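Local coordinates for protein PrgZ (Enterococcus faecalis, PDB 4FAJ) that binds peptide pheromones as an extracellular, membrane-anchored receptor and probably delivers them for transport across the membrane, at residues V70-D74 against P75-V79; Q136-A139 against S140-V143; S507-R510 against W511-L514. All coordinates share one frame; numbering follows the deposited sequence.

Contact 1: V70-D74 against P75-V79; sequences VQSLD and PATAV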
ATOM      1  N   VAL A  70       6.271  -2.659  12.668  1.00 18.06           N
ATOM      2  CA  VAL A  70       6.749  -3.294  11.448  1.00 17.21           C
ATOM      3  C   VAL A  70       6.134  -4.680  11.374  1.00 17.07           C
ATOM      4  O   VAL A  70       6.080  -5.370  12.379  1.00 17.49           O
ATOM      5  CB  VAL A  70       8.282  -3.378  11.456  1.00 17.86           C
ATOM      6  CG1 VAL A  70       8.783  -4.309  10.358  1.00 15.86           C
ATOM      7  CG2 VAL A  70       8.883  -1.970  11.303  1.00 17.87           C
ATOM      8  N   GLN A  71       5.647  -5.070  10.198  1.00 16.64           N
ATOM      9  CA  GLN A  71       4.999  -6.363  10.004  1.00 17.00           C
ATOM     10  C   GLN A  71       5.876  -7.386   9.254  1.00 17.41           C
ATOM     11  O   GLN A  71       5.803  -8.582   9.539  1.00 17.29           O
ATOM     12  CB  GLN A  71       3.699  -6.186   9.240  1.00 16.72           C
ATOM     13  CG  GLN A  71       2.724  -5.246   9.885  1.00 17.26           C
ATOM     14  CD  GLN A  71       2.226  -5.778  11.208  1.00 19.68           C
ATOM     15  OE1 GLN A  71       1.729  -6.897  11.278  1.00 21.45           O
ATOM     16  NE2 GLN A  71       2.352  -4.983  12.257  1.00 20.60           N
ATOM     17  N   SER A  72       6.705  -6.913   8.320  1.00 16.73           N
ATOM     18  CA  SER A  72       7.599  -7.774   7.558  1.00 17.51           C
ATOM     19  C   SER A  72       8.949  -7.097   7.297  1.00 17.21           C
ATOM     20  O   SER A  72       9.016  -5.872   7.123  1.00 16.73           O
ATOM     21  CB  SER A  72       6.936  -8.166   6.223  1.00 17.27           C
ATOM     22  OG  SER A  72       7.835  -8.868   5.385  1.00 20.19           O
ATOM     23  N   LEU A  73      10.010  -7.901   7.293  1.00 17.41           N
ATOM     24  CA  LEU A  73      11.341  -7.464   6.882  1.00 17.90           C
ATOM     25  C   LEU A  73      11.787  -8.159   5.586  1.00 18.23           C
ATOM     26  O   LEU A  73      12.979  -8.153   5.250  1.00 18.46           O
ATOM     27  CB  LEU A  73      12.350  -7.740   7.998  1.00 18.52           C
ATOM     28  CG  LEU A  73      12.079  -7.108   9.357  1.00 18.29           C
ATOM     29  CD1 LEU A  73      13.107  -7.596  10.376  1.00 19.90           C
ATOM     30  CD2 LEU A  73      12.118  -5.599   9.234  1.00 18.47           C
ATOM     31  N   ASP A  74      10.837  -8.757   4.872  1.00 18.47           N
ATOM     32  CA  ASP A  74      11.123  -9.538   3.665  1.00 18.87           C
ATOM     33  C   ASP A  74      10.383  -8.936   2.462  1.00 18.68           C
ATOM     34  O   ASP A  74       9.146  -8.928   2.427  1.00 18.88           O
ATOM     35  CB  ASP A  74      10.705 -10.990   3.880  1.00 19.40           C
ATOM     36  CG  ASP A  74      11.044 -11.905   2.696  1.00 20.11           C
ATOM     37  OD1 ASP A  74      11.594 -11.455   1.663  1.00 21.19           O
ATOM     38  OD2 ASP A  74      10.735 -13.109   2.805  1.00 21.21           O
ATOM     39  N   PRO A  75      11.139  -8.467   1.450  1.00 18.35           N
ATOM     40  CA  PRO A  75      10.539  -7.955   0.212  1.00 18.16           C
ATOM     41  C   PRO A  75       9.422  -8.831  -0.361  1.00 18.28           C
ATOM     42  O   PRO A  75       8.437  -8.320  -0.898  1.00 18.27           O
ATOM     43  CB  PRO A  75      11.731  -7.934  -0.760  1.00 18.25           C
ATOM     44  CG  PRO A  75      12.896  -7.674   0.098  1.00 18.15           C
ATOM     45  CD  PRO A  75      12.615  -8.425   1.388  1.00 18.75           C
ATOM     46  N   ALA A  76       9.588 -10.142  -0.275  1.00 18.70           N
ATOM     47  CA  ALA A  76       8.614 -11.063  -0.833  1.00 19.13           C
ATOM     48  C   ALA A  76       7.274 -11.016  -0.100  1.00 19.51           C
ATOM     49  O   ALA A  76       6.251 -11.282  -0.713  1.00 21.02           O
ATOM     50  CB  ALA A  76       9.170 -12.494  -0.845  1.00 19.45           C
ATOM     51  N   THR A  77       7.267 -10.673   1.187  1.00 19.54           N
ATOM     52  CA  THR A  77       6.043 -10.729   1.992  1.00 19.36           C
ATOM     53  C   THR A  77       5.509  -9.380   2.477  1.00 18.78           C
ATOM     54  O   THR A  77       4.370  -9.321   2.926  1.00 19.04           O
ATOM     55  CB  THR A  77       6.216 -11.627   3.236  1.00 20.08           C
ATOM     56  OG1 THR A  77       7.135 -11.011   4.151  1.00 19.95           O
ATOM     57  CG2 THR A  77       6.710 -13.031   2.830  1.00 20.66           C
ATOM     58  N   ALA A  78       6.307  -8.313   2.385  1.00 17.85           N
ATOM     59  CA  ALA A  78       5.899  -6.997   2.868  1.00 17.68           C
ATOM     60  C   ALA A  78       4.843  -6.348   1.948  1.00 17.50           C
ATOM     61  O   ALA A  78       5.068  -6.181   0.751  1.00 17.87           O
ATOM     62  CB  ALA A  78       7.109  -6.085   3.008  1.00 17.43           C
ATOM     63  N   VAL A  79       3.700  -5.993   2.528  1.00 17.38           N
ATOM     64  CA  VAL A  79       2.596  -5.380   1.788  1.00 17.48           C
ATOM     65  C   VAL A  79       1.919  -4.175   2.482  1.00 16.80           C
ATOM     66  O   VAL A  79       1.066  -3.507   1.872  1.00 17.66           O
ATOM     67  CB  VAL A  79       1.539  -6.454   1.441  1.00 17.59           C
ATOM     68  CG1 VAL A  79       0.702  -6.823   2.658  1.00 18.07           C
ATOM     69  CG2 VAL A  79       0.665  -5.980   0.299  1.00 19.34           C
TER
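Ala76 N donates to Asp74 OD1 from above the carboxylate plane, 3.1 Å away and 66° out of it. Beside the other oxygen stand two methyl groups, with Ala76 CB and Thr77 CG2 each 4.0 Å from Asp74 OD2, and the same oxygen makes a salt bridge with Arg148. With CG anti to the backbone N (chi1 -177°), the side chain of Asp74 is swung next to its own carbonyl and reaches over the start of the turn. A second flat group, the Asp74 peptide carbonyl, is gripped by two amides. Ala78 N approaches Asp74 O nearly head-on at 2.9 Å, while Thr77 N, 2.8 Å from Asp74 O, comes from well above the carbonyl plane. Ser72 closes the flank. Its OG accepts a nearly straight bond from Asp74 N (3.0 Å, 164° at the hydrogen), an ST turn, and shares a short hydrogen bond of 2.6 Å with Thr77 OG1, so the hydroxyls tie the incoming chain to the far side of the bend. The reach of Asp74 OD1 to the amide two residues on meets the definition of an Asx turn, here preceding a proline. The two turns lie in the loop joining strand 61-66 to helix 81-90, where Val79, just beyond them, makes backbone hydrogen bonds to the bound peptide.

Contact 2: Q136-A139 against S140-V143; sequences QITA and SDFV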
ATOM      1  N   GLN A 136      29.253  -8.030  -3.355  1.00 25.36           N
ATOM      2  CA  GLN A 136      28.619  -7.416  -4.530  1.00 25.11           C
ATOM      3  C   GLN A 136      27.200  -7.936  -4.731  1.00 23.70           C
ATOM      4  O   GLN A 136      26.910  -9.100  -4.450  1.00 23.61           O
ATOM      5  CB  GLN A 136      29.447  -7.664  -5.803  1.00 26.53           C
ATOM      6  CG  GLN A 136      30.762  -6.842  -5.882  1.00 29.60           C
ATOM      7  CD  GLN A 136      30.539  -5.333  -6.141  1.00 33.50           C
ATOM      8  OE1 GLN A 136      29.618  -4.932  -6.870  1.00 34.72           O
ATOM      9  NE2 GLN A 136      31.405  -4.499  -5.556  1.00 35.34           N
ATOM     10  N   ILE A 137      26.317  -7.054  -5.191  1.00 21.69           N
ATOM     11  CA  ILE A 137      24.961  -7.435  -5.547  1.00 20.69           C
ATOM     12  C   ILE A 137      25.014  -7.882  -6.996  1.00 20.58           C
ATOM     13  O   ILE A 137      25.472  -7.122  -7.860  1.00 20.62           O
ATOM     14  CB  ILE A 137      23.971  -6.261  -5.415  1.00 19.74           C
ATOM     15  CG1 ILE A 137      23.923  -5.742  -3.972  1.00 19.21           C
ATOM     16  CG2 ILE A 137      22.573  -6.699  -5.853  1.00 18.38           C
ATOM     17  CD1 ILE A 137      23.150  -4.433  -3.826  1.00 17.96           C
ATOM     18  N   THR A 138      24.570  -9.109  -7.261  1.00 19.94           N
ATOM     19  CA  THR A 138      24.668  -9.678  -8.604  1.00 19.85           C
ATOM     20  C   THR A 138      23.311  -9.792  -9.275  1.00 19.42           C
ATOM     21  O   THR A 138      22.268  -9.746  -8.619  1.00 18.70           O
ATOM     22  CB  THR A 138      25.301 -11.089  -8.601  1.00 20.53           C
ATOM     23  OG1 THR A 138      24.397 -12.005  -7.989  1.00 19.61           O
ATOM     24  CG2 THR A 138      26.664 -11.118  -7.861  1.00 21.10           C
ATOM     25  N   ALA A 139      23.343  -9.967 -10.592  1.00 19.39           N
ATOM     26  CA  ALA A 139      22.145 -10.219 -11.366  1.00 19.61           C
ATOM     27  C   ALA A 139      21.435 -11.487 -10.865  1.00 19.82           C
ATOM     28  O   ALA A 139      20.210 -11.525 -10.807  1.00 19.39           O
ATOM     29  CB  ALA A 139      22.488 -10.349 -12.834  1.00 19.64           C
ATOM     30  N   SER A 140      22.223 -12.496 -10.499  1.00 20.43           N
ATOM     31  CA  SER A 140      21.705 -13.755  -9.930  1.00 21.34           C
ATOM     32  C   SER A 140      20.917 -13.605  -8.626  1.00 20.42           C
ATOM     33  O   SER A 140      19.962 -14.358  -8.398  1.00 21.14           O
ATOM     34  CB  SER A 140      22.844 -14.755  -9.729  1.00 22.24           C
ATOM     35  OG  SER A 140      23.169 -15.329 -10.977  1.00 24.89           O
ATOM     36  N   ASP A 141      21.310 -12.654  -7.778  1.00 20.04           N
ATOM     37  CA  ASP A 141      20.501 -12.272  -6.607  1.00 19.48           C
ATOM     38  C   ASP A 141      19.075 -11.858  -7.016  1.00 18.95           C
ATOM     39  O   ASP A 141      18.089 -12.241  -6.352  1.00 18.71           O
ATOM     40  CB  ASP A 141      21.140 -11.106  -5.820  1.00 19.27           C
ATOM     41  CG  ASP A 141      22.418 -11.497  -5.078  1.00 20.32           C
ATOM     42  OD1 ASP A 141      22.520 -12.630  -4.558  1.00 20.43           O
ATOM     43  OD2 ASP A 141      23.328 -10.635  -4.986  1.00 21.16           O
ATOM     44  N   PHE A 142      18.957 -11.054  -8.081  1.00 18.30           N
ATOM     45  CA  PHE A 142      17.641 -10.633  -8.565  1.00 17.36           C
ATOM     46  C   PHE A 142      16.837 -11.799  -9.147  1.00 17.33           C
ATOM     47  O   PHE A 142      15.653 -11.956  -8.816  1.00 16.76           O
ATOM     48  CB  PHE A 142      17.742  -9.488  -9.594  1.00 17.10           C
ATOM     49  CG  PHE A 142      18.044  -8.149  -8.984  1.00 15.83           C
ATOM     50  CD1 PHE A 142      17.021  -7.333  -8.515  1.00 15.09           C
ATOM     51  CD2 PHE A 142      19.356  -7.683  -8.904  1.00 16.12           C
ATOM     52  CE1 PHE A 142      17.295  -6.092  -7.953  1.00 14.61           C
ATOM     53  CE2 PHE A 142      19.631  -6.440  -8.349  1.00 14.99           C
ATOM     54  CZ  PHE A 142      18.596  -5.649  -7.871  1.00 14.49           C
ATOM     55  N   VAL A 143      17.477 -12.618  -9.979  1.00 17.76           N
ATOM     56  CA  VAL A 143      16.811 -13.779 -10.576  1.00 18.37           C
ATOM     57  C   VAL A 143      16.188 -14.671  -9.498  1.00 19.14           C
ATOM     58  O   VAL A 143      14.997 -14.987  -9.560  1.00 18.55           O
ATOM     59  CB  VAL A 143      17.762 -14.622 -11.458  1.00 19.09           C
ATOM     60  CG1 VAL A 143      17.131 -15.966 -11.801  1.00 18.65           C
ATOM     61  CG2 VAL A 143      18.143 -13.862 -12.733  1.00 18.58           C
TER
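Thr138 and Asp141 form a capping box at the start of helix 139-150, each side chain accepting from the other residue's backbone amide. Thr138 N points almost straight at Asp141 OD2, 3.0 Å away with 176° at the hydrogen, although it meets the carboxylate from above its plane. In return Asp141 N donates to Thr138 OG1 over 3.2 Å, at 155°. The same amide has a second bond to Thr138 O that is weak and poorly aligned, so the hydroxyl is the better placed acceptor. The torsion of Thr138 explains this: its OG1 sits between the backbone N and the carbonyl carbon (chi1 69°) and thereby faces the first turn, where amides lack carbonyl partners from a preceding turn.

Both oxygens of Asp141 have further partners. Asp141 OD2 takes another bond from Trp131 NE1, and OD1 accepts from Gln216 N, at the start of helix 216-222; with several donors around it, the carboxylate is probably favoured in its charged form. Regular helical bonding begins one residue after the cap, with Val143 N giving to Ala139 O at 3.1 Å. The buried Phe142 ring follows the cap: Thr138 O is at its edge, 3.6 Å from Phe142 CD2, and its one apolar side-chain contact across the segments is oblique, the methyl Ile137 CG2 lying 3.9 Å from Phe142 CE2.

Contact 3: S507-R510 against W511-L514; sequences SSKR and WQEL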
ATOM      1  N   SER A 507      -5.367  -2.135 -25.691  1.00 28.61           N
ATOM      2  CA  SER A 507      -5.618  -1.379 -26.922  1.00 28.70           C
ATOM      3  C   SER A 507      -5.458   0.126 -26.715  1.00 28.73           C
ATOM      4  O   SER A 507      -5.162   0.584 -25.608  1.00 28.06           O
ATOM      5  CB  SER A 507      -7.038  -1.646 -27.408  1.00 29.38           C
ATOM      6  OG  SER A 507      -7.969  -0.823 -26.716  1.00 28.72           O
ATOM      7  N   SER A 508      -5.696   0.891 -27.785  1.00 28.75           N
ATOM      8  CA  SER A 508      -5.748   2.354 -27.701  1.00 28.73           C
ATOM      9  C   SER A 508      -6.883   2.853 -26.795  1.00 27.87           C
ATOM     10  O   SER A 508      -6.889   4.011 -26.391  1.00 27.86           O
ATOM     11  CB  SER A 508      -5.915   2.970 -29.093  1.00 29.52           C
ATOM     12  OG  SER A 508      -7.046   2.431 -29.767  1.00 31.30           O
ATOM     13  N   LYS A 509      -7.841   1.978 -26.500  1.00 27.18           N
ATOM     14  CA  LYS A 509      -8.965   2.296 -25.630  1.00 26.61           C
ATOM     15  C   LYS A 509      -8.783   1.822 -24.179  1.00 24.80           C
ATOM     16  O   LYS A 509      -9.740   1.853 -23.419  1.00 24.08           O
ATOM     17  CB  LYS A 509     -10.239   1.654 -26.179  1.00 27.54           C
ATOM     18  CG  LYS A 509     -10.629   2.106 -27.575  1.00 30.53           C
ATOM     19  CD  LYS A 509     -10.988   3.598 -27.605  1.00 33.63           C
ATOM     20  CE  LYS A 509     -12.292   3.841 -28.367  1.00 36.17           C
ATOM     21  NZ  LYS A 509     -12.284   3.204 -29.718  1.00 38.55           N
ATOM     22  N   ARG A 510      -7.568   1.426 -23.794  1.00 23.15           N
ATOM     23  CA  ARG A 510      -7.316   0.847 -22.467  1.00 21.95           C
ATOM     24  C   ARG A 510      -7.911   1.704 -21.345  1.00 21.34           C
ATOM     25  O   ARG A 510      -8.612   1.185 -20.473  1.00 20.57           O
ATOM     26  CB  ARG A 510      -5.817   0.645 -22.238  1.00 21.60           C
ATOM     27  CG  ARG A 510      -5.463   0.151 -20.838  1.00 21.99           C
ATOM     28  CD  ARG A 510      -3.997  -0.164 -20.709  1.00 23.05           C
ATOM     29  NE  ARG A 510      -3.673  -0.603 -19.360  1.00 22.28           N
ATOM     30  CZ  ARG A 510      -3.316   0.202 -18.357  1.00 21.87           C
ATOM     31  NH1 ARG A 510      -3.215   1.520 -18.528  1.00 22.61           N
ATOM     32  NH2 ARG A 510      -3.051  -0.322 -17.173  1.00 22.31           N
ATOM     33  N   TRP A 511      -7.636   3.009 -21.394  1.00 20.85           N
ATOM     34  CA  TRP A 511      -8.116   3.973 -20.403  1.00 20.58           C
ATOM     35  C   TRP A 511      -9.622   3.893 -20.229  1.00 20.03           C
ATOM     36  O   TRP A 511     -10.137   3.860 -19.109  1.00 18.94           O
ATOM     37  CB  TRP A 511      -7.747   5.387 -20.856  1.00 21.02           C
ATOM     38  CG  TRP A 511      -7.756   6.449 -19.801  1.00 22.99           C
ATOM     39  CD1 TRP A 511      -8.690   7.437 -19.630  1.00 25.90           C
ATOM     40  CD2 TRP A 511      -6.738   6.689 -18.829  1.00 24.72           C
ATOM     41  NE1 TRP A 511      -8.326   8.260 -18.589  1.00 25.87           N
ATOM     42  CE2 TRP A 511      -7.128   7.825 -18.085  1.00 24.76           C
ATOM     43  CE3 TRP A 511      -5.539   6.042 -18.498  1.00 23.93           C
ATOM     44  CZ2 TRP A 511      -6.361   8.325 -17.035  1.00 24.89           C
ATOM     45  CZ3 TRP A 511      -4.781   6.546 -17.458  1.00 24.53           C
ATOM     46  CH2 TRP A 511      -5.191   7.678 -16.743  1.00 23.94           C
ATOM     47  N   GLN A 512     -10.319   3.834 -21.354  1.00 19.56           N
ATOM     48  CA  GLN A 512     -11.761   3.805 -21.355  1.00 19.72           C
ATOM     49  C   GLN A 512     -12.256   2.463 -20.815  1.00 18.48           C
ATOM     50  O   GLN A 512     -13.265   2.406 -20.110  1.00 17.91           O
ATOM     51  CB  GLN A 512     -12.305   4.060 -22.767  1.00 20.91           C
ATOM     52  CG  GLN A 512     -12.160   5.518 -23.257  1.00 24.03           C
ATOM     53  CD  GLN A 512     -10.712   5.940 -23.534  1.00 27.46           C
ATOM     54  OE1 GLN A 512      -9.856   5.114 -23.884  1.00 27.07           O
ATOM     55  NE2 GLN A 512     -10.431   7.240 -23.354  1.00 29.34           N
ATOM     56  N   GLU A 513     -11.536   1.391 -21.136  1.00 17.58           N
ATOM     57  CA  GLU A 513     -11.943   0.058 -20.696  1.00 17.67           C
ATOM     58  C   GLU A 513     -11.753  -0.120 -19.201  1.00 16.41           C
ATOM     59  O   GLU A 513     -12.602  -0.723 -18.543  1.00 16.40           O
ATOM     60  CB  GLU A 513     -11.212  -1.037 -21.478  1.00 17.87           C
ATOM     61  CG  GLU A 513     -11.537  -1.028 -22.966  1.00 20.07           C
ATOM     62  CD  GLU A 513     -13.008  -1.231 -23.251  1.00 23.38           C
ATOM     63  OE1 GLU A 513     -13.504  -2.356 -23.031  1.00 23.78           O
ATOM     64  OE2 GLU A 513     -13.667  -0.266 -23.704  1.00 26.53           O
ATOM     65  N   LEU A 514     -10.656   0.405 -18.663  1.00 15.04           N
ATOM     66  CA  LEU A 514     -10.442   0.392 -17.219  1.00 14.47           C
ATOM     67  C   LEU A 514     -11.496   1.217 -16.483  1.00 13.89           C
ATOM     68  O   LEU A 514     -11.906   0.848 -15.392  1.00 12.69           O
ATOM     69  CB  LEU A 514      -9.046   0.900 -16.851  1.00 14.50           C
ATOM     70  CG  LEU A 514      -7.856   0.045 -17.297  1.00 15.14           C
ATOM     71  CD1 LEU A 514      -6.542   0.643 -16.751  1.00 16.57           C
ATOM     72  CD2 LEU A 514      -8.009  -1.413 -16.881  1.00 16.28           C
TER
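Arg510 lays its guanidinium across the end of Leu514, one helical turn further on, and the methyl Leu514 CD1 stands over the centre of one face, 3.6 Å from Arg510 CZ. The same methyl is 3.6 Å from Arg510 NH2 and 3.9 Å from Arg510 NH1, so it is centred on the group and not set over one nitrogen. An extended chain makes this possible: CG is anti to the backbone N (chi1 175°), and the following torsions stay near 180° as far as NE. Covering a face leaves the N-H groups directed elsewhere, and NH2 makes a salt bridge with Asp475.

Beneath the pair, the backbone is already helical. Leu514 N donates to Arg510 O at 2.8 Å, with 167° at the hydrogen, and Glu513 N to Lys509 O, the N-cap residue, at 2.9 Å. The methylene Glu513 CG also lies 3.4 Å from Lys509 O, while its carboxylate turns to Lys516. Ahead of the helix, Ser507 OG accepts from Lys509 N at 2.8 Å, an ST turn set within the type I beta turn from Ser507 to Arg510.

The contact lies at the surface where the loop after helix 497-502 enters helix 510-524. Helix 477-480 packs against it, with Ile477 touching Arg510 and Leu480 touching Leu514, while Trp511 meets Phe381 edge-to-face.

In the fold
Along the chain the three contacts follow in series, contact 1 first and contact 3 near the end. Contacts 1 and 2 are on the same side of the molecule's centre, their centres about 20 Å apart and their nearest atoms about 9 Å apart. They are connected through helix 139-150: contact 2 caps its beginning, and Arg148 near its end pairs with Asp74 of contact 1. Contact 3 begins helix 510-524 on the opposite side of the chain's centre from contact 1, their centres about 33 Å apart; the centres of contacts 2 and 3 are about 36 Å apart. Contact 1 adjoins the bound peptide through Val79, whereas contacts 2 and 3 shape helix starts nearer the periphery.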